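Local coordinates for protein (S)-ureidoglycine--glyoxylate transaminase (Bacillus subtilis, PDB 3ISL) that catalyses the pyridoxal phosphate-dependent transamination between (S)-ureidoglycine and glyoxylate, giving oxalurate and glycine at the end of purine catabolism, at residues L155-R163 with V184-A192; I306-F314 with V324-G332. All blocks are in the same frame, centred on the assembly; numbering follows the deposited sequence.

Interaction 1. Residues L155-R163 with V184-A192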
# COMPACT_ATOMS: atom_id res chain seq x y z
N LEU A 155 -22.07 12.43 14.48
CA LEU A 155 -22.17 10.97 14.45
C LEU A 155 -22.81 10.26 15.67
O LEU A 155 -23.17 9.11 15.56
CB LEU A 155 -20.79 10.33 14.19
CG LEU A 155 -20.06 10.79 12.92
CD1 LEU A 155 -18.72 10.09 12.88
CD2 LEU A 155 -20.87 10.61 11.58
N LYS A 156 -22.86 10.89 16.83
CA LYS A 156 -23.21 10.19 18.07
C LYS A 156 -24.66 9.66 18.02
O LYS A 156 -24.93 8.50 18.39
CB LYS A 156 -23.04 11.12 19.31
CG LYS A 156 -23.35 10.53 20.75
CD LYS A 156 -22.81 11.56 21.85
CE LYS A 156 -23.11 11.23 23.34
NZ LYS A 156 -22.86 9.78 23.48
N ALA A 157 -25.59 10.52 17.62
CA ALA A 157 -27.03 10.12 17.65
C ALA A 157 -27.23 8.92 16.68
O ALA A 157 -27.97 7.94 16.96
CB ALA A 157 -27.95 11.34 17.34
N ILE A 158 -26.47 8.95 15.60
CA ILE A 158 -26.57 7.90 14.58
C ILE A 158 -26.00 6.56 15.10
O ILE A 158 -26.64 5.54 15.01
CB ILE A 158 -25.89 8.36 13.26
CG1 ILE A 158 -26.76 9.44 12.64
CG2 ILE A 158 -25.73 7.10 12.26
CD1 ILE A 158 -26.04 10.28 11.56
N GLY A 159 -24.82 6.60 15.68
CA GLY A 159 -24.24 5.41 16.31
C GLY A 159 -25.10 4.83 17.43
O GLY A 159 -25.28 3.62 17.49
N GLU A 160 -25.66 5.68 18.27
CA GLU A 160 -26.61 5.21 19.28
C GLU A 160 -27.81 4.47 18.70
O GLU A 160 -28.22 3.42 19.25
CB GLU A 160 -27.05 6.34 20.21
CG GLU A 160 -25.96 6.40 21.29
CD GLU A 160 -25.90 7.67 22.06
OE1 GLU A 160 -26.60 8.66 21.71
OE2 GLU A 160 -25.13 7.66 23.05
N ALA A 161 -28.34 4.95 17.58
CA ALA A 161 -29.49 4.25 16.98
C ALA A 161 -28.99 2.92 16.37
O ALA A 161 -29.71 1.94 16.41
CB ALA A 161 -30.18 5.13 15.91
N CYS A 162 -27.75 2.88 15.84
CA CYS A 162 -27.22 1.67 15.14
C CYS A 162 -27.08 0.57 16.16
O CYS A 162 -27.54 -0.55 15.93
CB CYS A 162 -25.85 1.92 14.45
SG CYS A 162 -25.96 2.93 12.95
N ARG A 163 -26.55 0.91 17.34
CA ARG A 163 -26.40 -0.04 18.44
C ARG A 163 -27.77 -0.65 18.91
O ARG A 163 -27.91 -1.86 19.06
CB ARG A 163 -25.66 0.66 19.62
CG ARG A 163 -25.13 -0.30 20.73
CD ARG A 163 -24.07 -1.32 20.20
NE ARG A 163 -22.95 -0.69 19.46
CZ ARG A 163 -21.76 -0.33 19.98
NH1 ARG A 163 -21.46 -0.52 21.27
NH2 ARG A 163 -20.84 0.22 19.22
N VAL A 184 -14.53 6.92 18.87
CA VAL A 184 -15.22 5.73 18.49
C VAL A 184 -16.02 5.02 19.57
O VAL A 184 -17.12 4.55 19.26
CB VAL A 184 -14.49 4.72 17.48
CG1 VAL A 184 -13.50 5.38 16.45
CG2 VAL A 184 -14.09 3.39 18.11
N ASP A 185 -15.50 4.90 20.79
CA ASP A 185 -16.33 4.32 21.86
C ASP A 185 -17.53 5.16 22.21
O ASP A 185 -18.68 4.66 22.20
CB ASP A 185 -15.53 3.95 23.12
CG ASP A 185 -14.60 2.77 22.85
OD1 ASP A 185 -14.62 2.26 21.71
OD2 ASP A 185 -13.83 2.36 23.72
N GLU A 186 -17.28 6.44 22.45
CA GLU A 186 -18.37 7.34 22.85
C GLU A 186 -19.48 7.45 21.81
O GLU A 186 -20.63 7.62 22.18
CB GLU A 186 -17.84 8.74 23.15
CG GLU A 186 -17.59 8.90 24.61
CD GLU A 186 -17.21 10.34 25.02
OE1 GLU A 186 -16.08 10.49 25.57
OE2 GLU A 186 -18.02 11.29 24.76
N TRP A 187 -19.14 7.35 20.52
CA TRP A 187 -20.14 7.57 19.49
C TRP A 187 -20.72 6.25 18.98
O TRP A 187 -21.46 6.24 18.01
CB TRP A 187 -19.54 8.40 18.35
CG TRP A 187 -19.16 9.78 18.76
CD1 TRP A 187 -19.50 10.44 19.91
CD2 TRP A 187 -18.37 10.70 18.00
NE1 TRP A 187 -18.99 11.69 19.91
CE2 TRP A 187 -18.29 11.89 18.75
CE3 TRP A 187 -17.72 10.62 16.77
CZ2 TRP A 187 -17.53 13.03 18.32
CZ3 TRP A 187 -16.98 11.75 16.32
CH2 TRP A 187 -16.92 12.95 17.10
N LYS A 188 -20.32 5.14 19.62
CA LYS A 188 -20.83 3.83 19.32
C LYS A 188 -20.56 3.53 17.85
O LYS A 188 -21.42 3.03 17.13
CB LYS A 188 -22.34 3.72 19.62
CG LYS A 188 -22.80 4.08 21.06
CD LYS A 188 -22.14 3.30 22.17
CE LYS A 188 -23.06 3.13 23.39
NZ LYS A 188 -23.58 4.45 23.80
N ILE A 189 -19.37 3.87 17.42
CA ILE A 189 -18.87 3.45 16.11
C ILE A 189 -18.32 2.04 16.23
O ILE A 189 -17.49 1.73 17.14
CB ILE A 189 -17.79 4.44 15.59
CG1 ILE A 189 -18.39 5.84 15.42
CG2 ILE A 189 -17.04 3.89 14.32
CD1 ILE A 189 -17.29 6.96 15.00
N ASP A 190 -18.80 1.18 15.34
CA ASP A 190 -18.36 -0.21 15.32
C ASP A 190 -17.07 -0.46 14.55
O ASP A 190 -16.27 -1.34 14.92
CB ASP A 190 -19.50 -1.10 14.79
CG ASP A 190 -20.77 -1.00 15.62
OD1 ASP A 190 -20.71 -1.47 16.79
OD2 ASP A 190 -21.80 -0.47 15.10
N ALA A 191 -16.88 0.25 13.44
CA ALA A 191 -15.64 0.24 12.74
C ALA A 191 -15.35 1.61 12.21
O ALA A 191 -16.29 2.33 11.73
CB ALA A 191 -15.65 -0.84 11.57
N ALA A 192 -14.06 2.02 12.29
CA ALA A 192 -13.63 3.34 11.78
C ALA A 192 -12.38 3.10 10.96
O ALA A 192 -11.56 2.31 11.32
CB ALA A 192 -13.31 4.32 12.91
O HOH W 1 -23.37 0.77 17.01
O HOH W 2 -17.80 1.33 19.79
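R163 forms a salt bridge through its NH2 with D190 OD1 at 3.0 Å, where helix 156-164 packs on the loop leading into strand 191-193 of the seven-stranded mixed sheet, part of the PLP-binding fold of this class-V aminotransferase. Its chain folds back at chi2 (62°) and chi3 (52°), laying one face of the guanidinium over K188 CB; the D190 carboxylate plane is turned 39° from the guanidinium. Water 1 takes a bond from R163 NE at 2.9 Å and touches D190 OD2 and K188 O; water 2, in the guanidinium plane, links NH2 to I189 O. At the other end of the helix K156 runs at about a right angle to the W187 side chain, its CB 3.7 Å from W187 CD1. L155 meets the same indole, CB against CE3, and its CD1 packs on I189 CD1. Between these ends G159, with no side chain in the way, lets W187 O come within 3.4 Å of its CA in a CA-H...O contact. On the outer side E160 OE2 pairs with K156 NZ and, more distantly, K188 NZ. D190 is also bonded to F169 N and N212, so this buried carboxylate is probably kept ionised, facing both R163 and R214.

Interaction 2. Residues I306-F314 with V324-G332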
# COMPACT_ATOMS: atom_id res chain seq x y z
N ILE A 306 -9.21 35.29 4.71
CA ILE A 306 -10.02 35.11 3.48
C ILE A 306 -11.11 36.17 3.46
O ILE A 306 -11.42 36.76 2.41
CB ILE A 306 -10.66 33.70 3.43
CG1 ILE A 306 -9.59 32.61 3.16
CG2 ILE A 306 -11.84 33.64 2.44
CD1 ILE A 306 -8.71 32.83 1.81
N LYS A 307 -11.71 36.41 4.62
CA LYS A 307 -12.80 37.41 4.76
C LYS A 307 -12.37 38.84 4.48
O LYS A 307 -13.06 39.60 3.76
CB LYS A 307 -13.43 37.35 6.15
CG LYS A 307 -14.65 38.32 6.27
CD LYS A 307 -15.00 38.63 7.72
CE LYS A 307 -16.08 37.68 8.22
NZ LYS A 307 -17.09 38.52 8.98
N ALA A 308 -11.25 39.24 5.09
CA ALA A 308 -10.71 40.58 4.99
C ALA A 308 -10.26 40.80 3.55
O ALA A 308 -10.28 41.93 3.03
CB ALA A 308 -9.56 40.71 5.96
N MET A 309 -9.89 39.71 2.90
CA MET A 309 -9.60 39.76 1.48
C MET A 309 -10.86 40.01 0.60
O MET A 309 -10.73 40.23 -0.61
CB MET A 309 -8.89 38.48 1.05
CG MET A 309 -8.16 38.58 -0.25
SD MET A 309 -7.25 37.07 -0.47
CE MET A 309 -7.12 36.79 -2.19
N GLY A 310 -12.06 39.95 1.18
CA GLY A 310 -13.30 40.25 0.43
C GLY A 310 -13.88 38.99 -0.24
O GLY A 310 -14.78 39.09 -1.09
N LEU A 311 -13.37 37.82 0.15
CA LEU A 311 -13.88 36.55 -0.38
C LEU A 311 -14.97 35.93 0.51
O LEU A 311 -15.04 36.22 1.70
CB LEU A 311 -12.73 35.53 -0.64
CG LEU A 311 -11.67 35.92 -1.68
CD1 LEU A 311 -10.46 35.05 -1.63
CD2 LEU A 311 -12.20 35.93 -3.08
N ARG A 312 -15.80 35.07 -0.05
CA ARG A 312 -16.85 34.39 0.72
C ARG A 312 -16.60 32.88 0.84
O ARG A 312 -16.03 32.27 -0.08
CB ARG A 312 -18.22 34.61 0.10
CG ARG A 312 -18.35 35.89 -0.75
CD ARG A 312 -19.66 36.58 -0.55
NE ARG A 312 -19.47 37.70 0.36
CZ ARG A 312 -20.44 38.32 1.04
NH1 ARG A 312 -21.72 37.95 0.92
NH2 ARG A 312 -20.12 39.33 1.84
N LEU A 313 -17.04 32.27 1.93
CA LEU A 313 -16.98 30.81 2.05
C LEU A 313 -18.25 30.15 1.48
O LEU A 313 -19.34 30.68 1.60
CB LEU A 313 -16.77 30.41 3.51
CG LEU A 313 -15.49 30.98 4.16
CD1 LEU A 313 -15.30 30.41 5.59
CD2 LEU A 313 -14.26 30.70 3.30
N PHE A 314 -18.07 29.01 0.83
CA PHE A 314 -19.17 28.13 0.47
C PHE A 314 -19.67 27.35 1.69
O PHE A 314 -18.88 26.98 2.59
CB PHE A 314 -18.68 27.13 -0.58
CG PHE A 314 -19.62 25.97 -0.85
CD1 PHE A 314 -20.76 26.15 -1.62
CD2 PHE A 314 -19.33 24.70 -0.36
CE1 PHE A 314 -21.64 25.06 -1.89
CE2 PHE A 314 -20.19 23.60 -0.64
CZ PHE A 314 -21.33 23.77 -1.38
N VAL A 324 -10.90 22.11 6.50
CA VAL A 324 -10.99 22.46 5.09
C VAL A 324 -11.79 23.72 5.08
O VAL A 324 -12.72 23.86 5.87
CB VAL A 324 -11.72 21.33 4.28
CG1 VAL A 324 -12.02 21.75 2.87
CG2 VAL A 324 -10.85 20.04 4.25
N THR A 325 -11.45 24.61 4.16
CA THR A 325 -12.12 25.88 4.02
C THR A 325 -12.39 26.08 2.55
O THR A 325 -11.46 26.03 1.74
CB THR A 325 -11.17 26.97 4.57
OG1 THR A 325 -11.13 26.77 5.97
CG2 THR A 325 -11.74 28.44 4.28
N CYS A 326 -13.66 26.19 2.20
CA CYS A 326 -14.11 26.22 0.80
C CYS A 326 -14.34 27.68 0.45
O CYS A 326 -15.26 28.32 1.00
CB CYS A 326 -15.43 25.42 0.61
SG CYS A 326 -15.30 23.71 1.09
N VAL A 327 -13.51 28.21 -0.45
CA VAL A 327 -13.55 29.61 -0.79
C VAL A 327 -14.24 29.74 -2.13
O VAL A 327 -13.86 29.05 -3.08
CB VAL A 327 -12.14 30.22 -0.86
CG1 VAL A 327 -12.17 31.75 -1.24
CG2 VAL A 327 -11.38 29.96 0.46
N GLU A 328 -15.23 30.64 -2.21
CA GLU A 328 -15.99 30.85 -3.43
C GLU A 328 -15.13 31.59 -4.45
O GLU A 328 -14.54 32.64 -4.12
CB GLU A 328 -17.34 31.58 -3.15
CG GLU A 328 -18.44 30.62 -2.62
CD GLU A 328 -19.78 31.26 -2.20
OE1 GLU A 328 -20.70 30.47 -1.84
OE2 GLU A 328 -19.91 32.52 -2.23
N ILE A 329 -15.03 31.01 -5.65
CA ILE A 329 -14.39 31.65 -6.79
C ILE A 329 -15.29 32.78 -7.30
O ILE A 329 -16.41 32.57 -7.74
CB ILE A 329 -14.07 30.62 -7.93
CG1 ILE A 329 -13.15 29.50 -7.39
CG2 ILE A 329 -13.47 31.34 -9.18
CD1 ILE A 329 -13.09 28.23 -8.26
N PRO A 330 -14.79 34.00 -7.24
CA PRO A 330 -15.60 35.17 -7.70
C PRO A 330 -15.92 35.09 -9.20
O PRO A 330 -15.13 34.54 -9.98
CB PRO A 330 -14.70 36.36 -7.42
CG PRO A 330 -13.49 35.79 -6.57
CD PRO A 330 -13.40 34.34 -6.86
N GLY A 331 -17.07 35.62 -9.60
CA GLY A 331 -17.48 35.62 -11.02
C GLY A 331 -16.43 36.25 -11.93
O GLY A 331 -15.78 37.23 -11.54
N GLY A 332 -16.23 35.68 -13.13
CA GLY A 332 -15.20 36.21 -14.06
C GLY A 332 -13.73 35.88 -13.75
O GLY A 332 -12.79 36.47 -14.35
O HOH W 3 -15.56 34.85 -2.73
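An antiparallel beta bridge between L313 and V327 joins these segments, adding the chain that follows helix 288-308 to the edge of strand 324-328, whose other neighbour is strand 361-365. Two backbone bonds flank the bridge: E328 N to R312 O, nearly straight at 172°, and F314 N to C326 O at 2.9 Å, where the donor sits above the carbonyl plane. The helix ends in a Schellman motif at G310, which turns the chain toward the strand.

Packing is tight round V327, where I306 and L311 come in from the helix end. With its CG1 anti to the backbone N (chi1 180°), V327 sets that methyl 3.7 Å from L311 CD1, while CG2 faces I306 CD1 and L313 CD2. The other L311 methyl, CD2, rests on P330 CG, just past the strand, and L383 and L387 of helix 373-389 lie behind I306 and L311. At the exposed margin of this packing, toward the start of the strand, L313 CD2 comes within 3.5 Å of T325 CG2. F314 packs its CB on C326 CB and turns its ring edge to the same atom.

The solvent side, with exposed R312 and partly exposed E328, is looser. E328 OE2 lies against R312 CB, but the guanidinium swings off and R312 NE stays 5.8 Å from E328 OE2. Water 3 bridges the two backbones, accepting from R312 N at 2.7 Å and donating to E328 O.

The two contacts lie in different parts of one chain, their centres 34 Å apart and their nearest atoms about 15 Å. Interaction 1 packs a helix against the loop entering a strand of the seven-stranded mixed sheet; interaction 2 attaches a post-helical chain to the two-stranded antiparallel sheet. Both are partly buried, but polarity is distributed differently. In interaction 1 charged side chains and waters do much of the joining, including a buried aspartate, and apolar contact is mainly L155 and K156 on the indole and L155 on I189. In interaction 2 backbone bonds make the join, aliphatic groups fill the inner side, and its charged pair stays apart. They share no helix or strand.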